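PDB 3ON2: probable transcriptional regulator from Rhodococcus jostii, which is of unknown function but probably binds regulatory DNA and controls transcription, as TetR-family regulators generally do. Local coordinates for residues A[13-16]-A[17-21]; A[53-56]-A[57-60]; A[159-162]-A[163-167]. All coordinates share one frame; numbering follows the deposited sequence.

Interaction 1: A[13-16]-A[17-21]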
ATOM      1  N   LEU A  13      20.433  -0.192 -13.139  1.00 24.30           N
ATOM      2  CA  LEU A  13      20.808  -0.731 -11.827  1.00 24.42           C
ATOM      3  C   LEU A  13      19.724  -0.464 -10.774  1.00 23.22           C
ATOM      4  O   LEU A  13      19.405  -1.324  -9.964  1.00 22.88           O
ATOM      5  CB  LEU A  13      22.116  -0.119 -11.345  1.00 24.69           C
ATOM      6  CG  LEU A  13      23.304  -1.044 -11.293  1.00 28.86           C
ATOM      7  CD1 LEU A  13      24.503  -0.274 -10.723  1.00 30.30           C
ATOM      8  CD2 LEU A  13      22.945  -2.278 -10.439  1.00 30.57           C
ATOM      9  N   ARG A  14      19.151   0.736 -10.804  1.00 22.34           N
ATOM     10  CA  ARG A  14      18.112   1.089  -9.857  1.00 21.30           C
ATOM     11  C   ARG A  14      16.946   0.109  -9.928  1.00 21.30           C
ATOM     12  O   ARG A  14      16.503  -0.426  -8.911  1.00 20.23           O
ATOM     13  CB  ARG A  14      17.598   2.500 -10.143  1.00 21.57           C
ATOM     14  CG  ARG A  14      16.551   2.950  -9.151  1.00 19.19           C
ATOM     15  CD  ARG A  14      15.968   4.300  -9.527  1.00 17.78           C
ATOM     16  NE  ARG A  14      15.352   4.841  -8.337  1.00 17.46           N
ATOM     17  CZ  ARG A  14      14.084   4.670  -7.985  1.00 17.95           C
ATOM     18  NH1 ARG A  14      13.238   4.018  -8.772  1.00 17.57           N
ATOM     19  NH2 ARG A  14      13.665   5.199  -6.847  1.00 18.49           N
ATOM     20  N   ARG A  15      16.432  -0.115 -11.132  0.50 21.09           N
ATOM     21  CA  ARG A  15      15.269  -0.986 -11.285  0.50 21.22           C
ATOM     22  C   ARG A  15      15.605  -2.431 -10.930  0.50 20.58           C
ATOM     23  O   ARG A  15      14.848  -3.086 -10.221  0.50 19.84           O
ATOM     24  CB  ARG A  15      14.717  -0.928 -12.702  0.50 21.44           C
ATOM     25  CG  ARG A  15      13.656  -2.000 -12.963  0.50 23.61           C
ATOM     26  CD  ARG A  15      12.367  -1.704 -12.221  0.50 25.35           C
ATOM     27  NE  ARG A  15      12.274  -2.365 -10.919  0.50 24.76           N
ATOM     28  CZ  ARG A  15      11.752  -1.784  -9.852  0.50 25.99           C
ATOM     29  NH1 ARG A  15      11.309  -0.522  -9.921  0.50 26.06           N
ATOM     30  NH2 ARG A  15      11.679  -2.451  -8.715  0.50 27.50           N
ATOM     31  N   VAL A  16      16.751  -2.910 -11.413  1.00 20.37           N
ATOM     32  CA  VAL A  16      17.149  -4.305 -11.188  1.00 21.02           C
ATOM     33  C   VAL A  16      17.318  -4.541  -9.686  1.00 20.24           C
ATOM     34  O   VAL A  16      16.820  -5.515  -9.150  1.00 19.62           O
ATOM     35  CB  VAL A  16      18.497  -4.634 -11.912  1.00 21.23           C
ATOM     36  CG1 VAL A  16      18.965  -6.045 -11.574  1.00 23.82           C
ATOM     37  CG2 VAL A  16      18.356  -4.484 -13.405  1.00 23.17           C
ATOM     38  N   LEU A  17      18.035  -3.634  -9.022  1.00 20.10           N
ATOM     39  CA  LEU A  17      18.261  -3.764  -7.570  1.00 20.22           C
ATOM     40  C   LEU A  17      16.983  -3.694  -6.768  1.00 19.50           C
ATOM     41  O   LEU A  17      16.834  -4.440  -5.819  1.00 19.66           O
ATOM     42  CB  LEU A  17      19.272  -2.750  -7.046  1.00 20.31           C
ATOM     43  CG  LEU A  17      20.712  -3.091  -7.446  1.00 22.68           C
ATOM     44  CD1 LEU A  17      21.649  -2.012  -6.950  1.00 24.07           C
ATOM     45  CD2 LEU A  17      21.129  -4.429  -6.856  1.00 25.01           C
ATOM     46  N   LEU A  18      16.062  -2.818  -7.157  1.00 19.07           N
ATOM     47  CA  LEU A  18      14.785  -2.726  -6.456  1.00 18.94           C
ATOM     48  C   LEU A  18      13.946  -3.995  -6.616  1.00 18.61           C
ATOM     49  O   LEU A  18      13.295  -4.419  -5.663  1.00 17.40           O
ATOM     50  CB  LEU A  18      13.971  -1.504  -6.901  1.00 18.67           C
ATOM     51  CG  LEU A  18      14.274  -0.128  -6.315  1.00 19.02           C
ATOM     52  CD1 LEU A  18      13.631   1.031  -7.133  1.00 18.52           C
ATOM     53  CD2 LEU A  18      13.819  -0.086  -4.851  1.00 19.26           C
ATOM     54  N   ALA A  19      13.944  -4.591  -7.803  1.00 19.31           N
ATOM     55  CA  ALA A  19      13.186  -5.844  -7.999  1.00 20.45           C
ATOM     56  C   ALA A  19      13.768  -7.018  -7.164  1.00 21.23           C
ATOM     57  O   ALA A  19      13.039  -7.790  -6.527  1.00 21.54           O
ATOM     58  CB  ALA A  19      13.144  -6.217  -9.472  1.00 21.09           C
ATOM     59  N   ARG A  20      15.088  -7.141  -7.178  1.00 21.71           N
ATOM     60  CA  ARG A  20      15.786  -8.116  -6.332  1.00 22.76           C
ATOM     61  C   ARG A  20      15.563  -7.869  -4.828  1.00 22.01           C
ATOM     62  O   ARG A  20      15.299  -8.818  -4.075  1.00 21.73           O
ATOM     63  CB  ARG A  20      17.283  -8.077  -6.639  1.00 23.67           C
ATOM     64  CG  ARG A  20      17.690  -8.850  -7.867  1.00 28.32           C
ATOM     65  CD  ARG A  20      19.145  -8.604  -8.212  1.00 34.56           C
ATOM     66  NE  ARG A  20      19.523  -9.218  -9.490  1.00 39.72           N
ATOM     67  CZ  ARG A  20      19.994 -10.457  -9.618  1.00 41.85           C
ATOM     68  NH1 ARG A  20      20.140 -11.228  -8.544  1.00 43.03           N
ATOM     69  NH2 ARG A  20      20.309 -10.926 -10.822  1.00 43.84           N
ATOM     70  N   ALA A  21      15.666  -6.602  -4.389  1.00 20.77           N
ATOM     71  CA  ALA A  21      15.474  -6.256  -2.975  1.00 20.21           C
ATOM     72  C   ALA A  21      14.094  -6.636  -2.495  1.00 20.51           C
ATOM     73  O   ALA A  21      13.944  -7.158  -1.383  1.00 19.51           O
ATOM     74  CB  ALA A  21      15.722  -4.760  -2.724  1.00 20.29           C
TER
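Leu13 and Leu17, one turn apart in helix 13-28, lie side by side and point the same way, with Leu13 CD2 3.7 Å from Leu17 CD1. The close-packed part of the turn is centred on the buried Leu17 and Leu18, with Leu13 and Arg14 laid against them. The Arg14 chain is stretched out, chi1 -178° and chi2 -175°, which carries its guanidinium far enough for Leu18 CD1 to sit over one face, off toward the rim, 3.4 Å from Arg14 NH1. Were an alanine here, the guanidinium would be gone and Leu18 CD1 would probably lose the flat group lying over it. Val16 and Arg20 make a lighter side-by-side contact, Val16 CG1 meeting the edge of the guanidinium 3.8 Å from Arg20 NE. The solvent side is that of Arg15 and Ala19, both exposed. Four successive i to i+4 backbone bonds run beneath both sides, the shortest from Leu17 N to Leu13 O at 2.8 Å, the straightest from Arg20 N to Val16 O at 174°. Helix 13-28 is the first helix of the TetR-type DNA-binding domain: Leu17 and Ala21 rest on Leu38 of helix 35-41, while Leu18 packs against Ala62 and Leu63 of helix 56-81.

Interaction 2: A[53-56]-A[57-60]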
ATOM      1  N   PHE A  53      22.497   3.030  -5.505  1.00 19.32           N
ATOM      2  CA  PHE A  53      22.069   3.693  -4.286  1.00 18.85           C
ATOM      3  C   PHE A  53      23.258   4.119  -3.443  1.00 18.97           C
ATOM      4  O   PHE A  53      24.232   3.402  -3.340  1.00 18.99           O
ATOM      5  CB  PHE A  53      21.148   2.757  -3.496  1.00 18.08           C
ATOM      6  CG  PHE A  53      19.854   2.475  -4.203  1.00 17.88           C
ATOM      7  CD1 PHE A  53      18.810   3.406  -4.180  1.00 16.27           C
ATOM      8  CD2 PHE A  53      19.677   1.286  -4.912  1.00 17.94           C
ATOM      9  CE1 PHE A  53      17.609   3.152  -4.842  1.00 15.39           C
ATOM     10  CE2 PHE A  53      18.471   1.032  -5.584  1.00 17.54           C
ATOM     11  CZ  PHE A  53      17.442   1.964  -5.537  1.00 14.04           C
ATOM     12  N   ARG A  54      23.158   5.287  -2.836  1.00 19.45           N
ATOM     13  CA  ARG A  54      24.240   5.869  -2.030  1.00 21.10           C
ATOM     14  C   ARG A  54      24.523   5.001  -0.800  1.00 20.97           C
ATOM     15  O   ARG A  54      25.670   4.856  -0.392  1.00 21.91           O
ATOM     16  CB  ARG A  54      23.810   7.277  -1.582  1.00 21.45           C
ATOM     17  CG  ARG A  54      24.753   8.025  -0.662  1.00 25.55           C
ATOM     18  CD  ARG A  54      25.617   9.042  -1.402  1.00 28.92           C
ATOM     19  NE  ARG A  54      24.855   9.935  -2.280  1.00 31.87           N
ATOM     20  CZ  ARG A  54      24.681  11.247  -2.085  1.00 32.44           C
ATOM     21  NH1 ARG A  54      23.987  11.950  -2.967  1.00 31.15           N
ATOM     22  NH2 ARG A  54      25.204  11.859  -1.020  1.00 32.41           N
ATOM     23  N   ASP A  55      23.470   4.448  -0.202  1.00 20.60           N
ATOM     24  CA  ASP A  55      23.591   3.601   0.989  1.00 20.76           C
ATOM     25  C   ASP A  55      22.311   2.794   1.165  1.00 19.92           C
ATOM     26  O   ASP A  55      21.351   2.953   0.396  1.00 19.30           O
ATOM     27  CB  ASP A  55      23.867   4.453   2.243  1.00 21.33           C
ATOM     28  CG  ASP A  55      22.859   5.619   2.419  1.00 24.48           C
ATOM     29  OD1 ASP A  55      21.657   5.498   2.078  1.00 25.51           O
ATOM     30  OD2 ASP A  55      23.278   6.685   2.922  1.00 29.91           O
ATOM     31  N   ARG A  56      22.305   1.929   2.170  1.00 19.10           N
ATOM     32  CA  ARG A  56      21.172   1.078   2.456  1.00 18.47           C
ATOM     33  C   ARG A  56      19.906   1.891   2.645  1.00 17.37           C
ATOM     34  O   ARG A  56      18.844   1.499   2.161  1.00 17.01           O
ATOM     35  CB  ARG A  56      21.422   0.252   3.733  1.00 18.63           C
ATOM     36  CG  ARG A  56      20.296  -0.753   4.048  1.00 21.98           C
ATOM     37  CD  ARG A  56      20.765  -1.809   5.066  1.00 27.91           C
ATOM     38  NE  ARG A  56      19.802  -2.900   5.132  1.00 35.44           N
ATOM     39  CZ  ARG A  56      18.949  -3.088   6.135  1.00 36.76           C
ATOM     40  NH1 ARG A  56      18.086  -4.091   6.104  1.00 37.49           N
ATOM     41  NH2 ARG A  56      18.962  -2.273   7.176  1.00 39.50           N
ATOM     42  N   GLN A  57      20.000   2.986   3.397  1.00 17.14           N
ATOM     43  CA  GLN A  57      18.811   3.807   3.642  1.00 17.68           C
ATOM     44  C   GLN A  57      18.193   4.349   2.343  1.00 17.08           C
ATOM     45  O   GLN A  57      16.988   4.429   2.247  1.00 17.22           O
ATOM     46  CB  GLN A  57      19.082   4.944   4.638  1.00 17.63           C
ATOM     47  CG  GLN A  57      17.810   5.635   5.121  1.00 19.89           C
ATOM     48  CD  GLN A  57      16.930   4.691   5.912  1.00 21.08           C
ATOM     49  OE1 GLN A  57      17.410   4.026   6.813  1.00 22.04           O
ATOM     50  NE2 GLN A  57      15.640   4.614   5.569  1.00 21.75           N
ATOM     51  N   ALA A  58      19.016   4.694   1.348  1.00 17.03           N
ATOM     52  CA  ALA A  58      18.473   5.170   0.075  1.00 17.03           C
ATOM     53  C   ALA A  58      17.685   4.040  -0.619  1.00 16.58           C
ATOM     54  O   ALA A  58      16.624   4.271  -1.185  1.00 16.81           O
ATOM     55  CB  ALA A  58      19.582   5.700  -0.821  1.00 17.15           C
ATOM     56  N   LEU A  59      18.202   2.818  -0.548  1.00 16.12           N
ATOM     57  CA  LEU A  59      17.461   1.651  -1.039  1.00 15.07           C
ATOM     58  C   LEU A  59      16.094   1.447  -0.339  1.00 15.03           C
ATOM     59  O   LEU A  59      15.045   1.226  -1.009  1.00 13.96           O
ATOM     60  CB  LEU A  59      18.312   0.381  -0.901  1.00 15.74           C
ATOM     61  CG  LEU A  59      17.589  -0.914  -1.289  1.00 15.36           C
ATOM     62  CD1 LEU A  59      17.278  -0.903  -2.781  1.00 17.99           C
ATOM     63  CD2 LEU A  59      18.469  -2.116  -0.928  1.00 17.86           C
ATOM     64  N   LEU A  60      16.095   1.529   0.992  1.00 14.64           N
ATOM     65  CA  LEU A  60      14.857   1.290   1.756  1.00 15.08           C
ATOM     66  C   LEU A  60      13.821   2.374   1.482  1.00 15.26           C
ATOM     67  O   LEU A  60      12.621   2.072   1.371  1.00 13.64           O
ATOM     68  CB  LEU A  60      15.112   1.186   3.261  1.00 15.80           C
ATOM     69  CG  LEU A  60      16.096   0.134   3.742  1.00 17.40           C
ATOM     70  CD1 LEU A  60      16.372   0.292   5.225  1.00 18.90           C
ATOM     71  CD2 LEU A  60      15.556  -1.280   3.413  1.00 18.59           C
TER
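Ala58 N is gripped by two oxygens of Asp55, the N-cap residue of helix 56-81. The side chain supplies the better bond, Ala58 N to Asp55 OD1 at 2.9 Å, and the donor lies nearly on the C-O axis of that oxygen; the bond to Asp55 O is weak, bent to 123°. With chi1 at 51°, Asp55 CG stands between its own backbone N and carbonyl carbon, and this folds the carboxylate back over the first turn, where its negative charge would probably interact favourably with the positive end of the helix dipole. Asp55 O also takes Leu59 N at 3.3 Å, in the carbonyl plane, which starts the regular helical pattern. Before the cap, Phe53 turns its ring back onto the same helix. Leu59 CD1 sits over one face in a CH-pi contact, 4.0 Å from the Phe53 ring centroid, while Ala58 CB lies near Phe53 CD1. Farther on, Leu60 CD1 approaches one face of the Arg56 guanidinium, whose NE is bonded to Leu33 O. Phe53, at the end of the predicted helix-turn-helix, thus joins the start of helix 56-81 to Leu17 and Leu18 of helix 13-28 and to Leu35 of helix 35-41.

Interaction 3: A[159-162]-A[163-167]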
ATOM      1  N   VAL A 159     -11.140   6.241   9.824  1.00 15.98           N
ATOM      2  CA  VAL A 159     -11.858   5.110  10.406  1.00 15.48           C
ATOM      3  C   VAL A 159     -11.875   3.946   9.411  1.00 15.33           C
ATOM      4  O   VAL A 159     -11.644   2.791   9.800  1.00 15.49           O
ATOM      5  CB  VAL A 159     -13.285   5.476  10.885  1.00 14.65           C
ATOM      6  CG1 VAL A 159     -14.097   4.210  11.201  1.00 13.63           C
ATOM      7  CG2 VAL A 159     -13.190   6.371  12.133  1.00 15.07           C
ATOM      8  N   ALA A 160     -12.095   4.256   8.130  1.00 14.87           N
ATOM      9  CA  ALA A 160     -12.058   3.221   7.082  1.00 14.83           C
ATOM     10  C   ALA A 160     -10.685   2.526   7.002  1.00 14.34           C
ATOM     11  O   ALA A 160     -10.604   1.291   6.902  1.00 14.48           O
ATOM     12  CB  ALA A 160     -12.451   3.815   5.705  1.00 14.36           C
ATOM     13  N   PHE A 161      -9.615   3.318   7.015  1.00 13.52           N
ATOM     14  CA  PHE A 161      -8.248   2.779   6.974  1.00 13.37           C
ATOM     15  C   PHE A 161      -7.965   1.859   8.169  1.00 12.63           C
ATOM     16  O   PHE A 161      -7.452   0.769   7.978  1.00 11.96           O
ATOM     17  CB  PHE A 161      -7.230   3.914   6.902  1.00 13.39           C
ATOM     18  CG  PHE A 161      -5.780   3.476   6.969  1.00 14.57           C
ATOM     19  CD1 PHE A 161      -5.312   2.374   6.255  1.00 16.11           C
ATOM     20  CD2 PHE A 161      -4.863   4.244   7.676  1.00 15.58           C
ATOM     21  CE1 PHE A 161      -3.962   2.006   6.290  1.00 16.10           C
ATOM     22  CE2 PHE A 161      -3.519   3.894   7.733  1.00 16.39           C
ATOM     23  CZ  PHE A 161      -3.059   2.777   7.045  1.00 17.38           C
ATOM     24  N   ALA A 162      -8.353   2.287   9.370  1.00 11.98           N
ATOM     25  CA  ALA A 162      -8.157   1.490  10.576  1.00 12.79           C
ATOM     26  C   ALA A 162      -8.930   0.185  10.460  1.00 12.97           C
ATOM     27  O   ALA A 162      -8.414  -0.882  10.832  1.00 13.69           O
ATOM     28  CB  ALA A 162      -8.612   2.245  11.807  1.00 11.61           C
ATOM     29  N   THR A 163     -10.164   0.283   9.983  1.00 11.94           N
ATOM     30  CA  THR A 163     -10.994  -0.901   9.798  1.00 12.35           C
ATOM     31  C   THR A 163     -10.340  -1.923   8.879  1.00 12.01           C
ATOM     32  O   THR A 163     -10.192  -3.098   9.261  1.00 12.11           O
ATOM     33  CB  THR A 163     -12.382  -0.553   9.264  1.00 13.34           C
ATOM     34  OG1 THR A 163     -13.016   0.335  10.198  1.00 14.47           O
ATOM     35  CG2 THR A 163     -13.231  -1.859   9.073  1.00 11.72           C
ATOM     36  N   PHE A 164      -9.948  -1.496   7.684  1.00 11.79           N
ATOM     37  CA  PHE A 164      -9.426  -2.463   6.709  1.00 12.02           C
ATOM     38  C   PHE A 164      -7.960  -2.831   6.933  1.00 11.53           C
ATOM     39  O   PHE A 164      -7.560  -3.975   6.646  1.00 11.57           O
ATOM     40  CB  PHE A 164      -9.833  -2.069   5.262  1.00 12.43           C
ATOM     41  CG  PHE A 164     -11.320  -2.031   5.116  1.00 12.54           C
ATOM     42  CD1 PHE A 164     -12.052  -3.221   5.073  1.00 11.79           C
ATOM     43  CD2 PHE A 164     -12.010  -0.821   5.168  1.00 12.62           C
ATOM     44  CE1 PHE A 164     -13.441  -3.205   5.029  1.00 12.14           C
ATOM     45  CE2 PHE A 164     -13.419  -0.802   5.106  1.00 13.65           C
ATOM     46  CZ  PHE A 164     -14.114  -2.000   5.034  1.00 12.48           C
ATOM     47  N   HIS A 165      -7.161  -1.915   7.482  1.00 10.59           N
ATOM     48  CA  HIS A 165      -5.855  -2.333   7.974  1.00 11.41           C
ATOM     49  C   HIS A 165      -5.981  -3.312   9.158  1.00 11.04           C
ATOM     50  O   HIS A 165      -5.154  -4.211   9.305  1.00 11.46           O
ATOM     51  CB  HIS A 165      -4.960  -1.156   8.358  1.00 11.42           C
ATOM     52  CG  HIS A 165      -3.540  -1.557   8.612  1.00 12.73           C
ATOM     53  ND1 HIS A 165      -2.720  -2.037   7.612  1.00 14.30           N
ATOM     54  CD2 HIS A 165      -2.800  -1.571   9.747  1.00 13.59           C
ATOM     55  CE1 HIS A 165      -1.539  -2.342   8.122  1.00 14.31           C
ATOM     56  NE2 HIS A 165      -1.555  -2.053   9.410  1.00 13.61           N
ATOM     57  N   GLY A 166      -6.973  -3.104  10.019  1.00 10.44           N
ATOM     58  CA  GLY A 166      -7.261  -4.059  11.101  1.00 11.14           C
ATOM     59  C   GLY A 166      -7.605  -5.453  10.580  1.00 11.36           C
ATOM     60  O   GLY A 166      -7.064  -6.429  11.060  1.00 12.18           O
ATOM     61  N   ILE A 167      -8.485  -5.536   9.580  1.00 11.65           N
ATOM     62  CA  ILE A 167      -8.788  -6.810   8.918  1.00 12.19           C
ATOM     63  C   ILE A 167      -7.520  -7.481   8.326  1.00 12.61           C
ATOM     64  O   ILE A 167      -7.256  -8.676   8.586  1.00 13.41           O
ATOM     65  CB  ILE A 167      -9.951  -6.692   7.862  1.00 11.97           C
ATOM     66  CG1 ILE A 167     -11.279  -6.338   8.556  1.00 11.54           C
ATOM     67  CG2 ILE A 167     -10.147  -8.063   7.118  1.00 13.01           C
ATOM     68  CD1 ILE A 167     -12.471  -6.069   7.544  1.00 11.74           C
TER
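Thr163 places OG1 beside its own backbone N, chi1 -59°, and this turns the hydroxyl back along the helix toward Val159, whose carbonyl lies one turn earlier. Phe161 and His165 both hold CG anti to the backbone N, which sends their side chains out next to each other on another flank of helix 153-172.

Val159 O consequently accepts two bonds from one residue: Thr163 N at 2.9 Å and Thr163 OG1 at 2.8 Å. The two donors come from opposite faces of the carbonyl plane, and the hydroxyl stands 38° out of it. This is a familiar way for a threonine within a helix to satisfy its hydroxyl without a partner from elsewhere. The aromatic pair is less intimate. Phe161 CE1 comes within 3.9 Å of His165 CB, but the rings stand obliquely, their centroids 5.7 Å apart. The imidazole finds its stronger partners beyond the turn, giving ND1 a hydrogen bond with Tyr97 OH and meeting Tyr112 edge-to-face. Between these flanks, Phe164 CD2 approaches Ala160 O at 3.1 Å, and Phe164 N bonds to the same oxygen at 3.0 Å. The Phe164 ring is buried against Ala94 and Val98 of helix 86-103 and Ala188 and Ser189 of helix 181-196.

Gly166 N bonds to Ala162 O, meeting it from above the carbonyl plane. Ala160, Phe161 and Phe164 all belong to the pocket holding a polyether, probably from the crystallisation liquor. These three contribute hydrocarbon surface to the pocket, consistent with the ligand-binding role of TetR-family C-terminal domains, while the doubly used carbonyl of Val159 gives the Thr163 hydroxyl an acceptor in its own helix.

How the interactions relate
Interactions 1 and 2 belong to the same DNA-binding end and touch directly: Phe53 CZ lies 3.9 Å from both Arg14 CG and Leu18 CG. Each is partly buried and sets buried leucines beside partly or fully exposed charged residues, and together they hold helix 13-28 against the start of helix 56-81. Interaction 3 lies across the chain's centre, about 31 Å from either of the others between centres, and is mainly a surface contact with one buried ring, Phe164. The chemistry follows place: arginine over leucine in 13-21, a carboxylate cap with a CH-pi contact in 53-60, and a threonine hydroxyl beside aromatic pocket residues in 159-167.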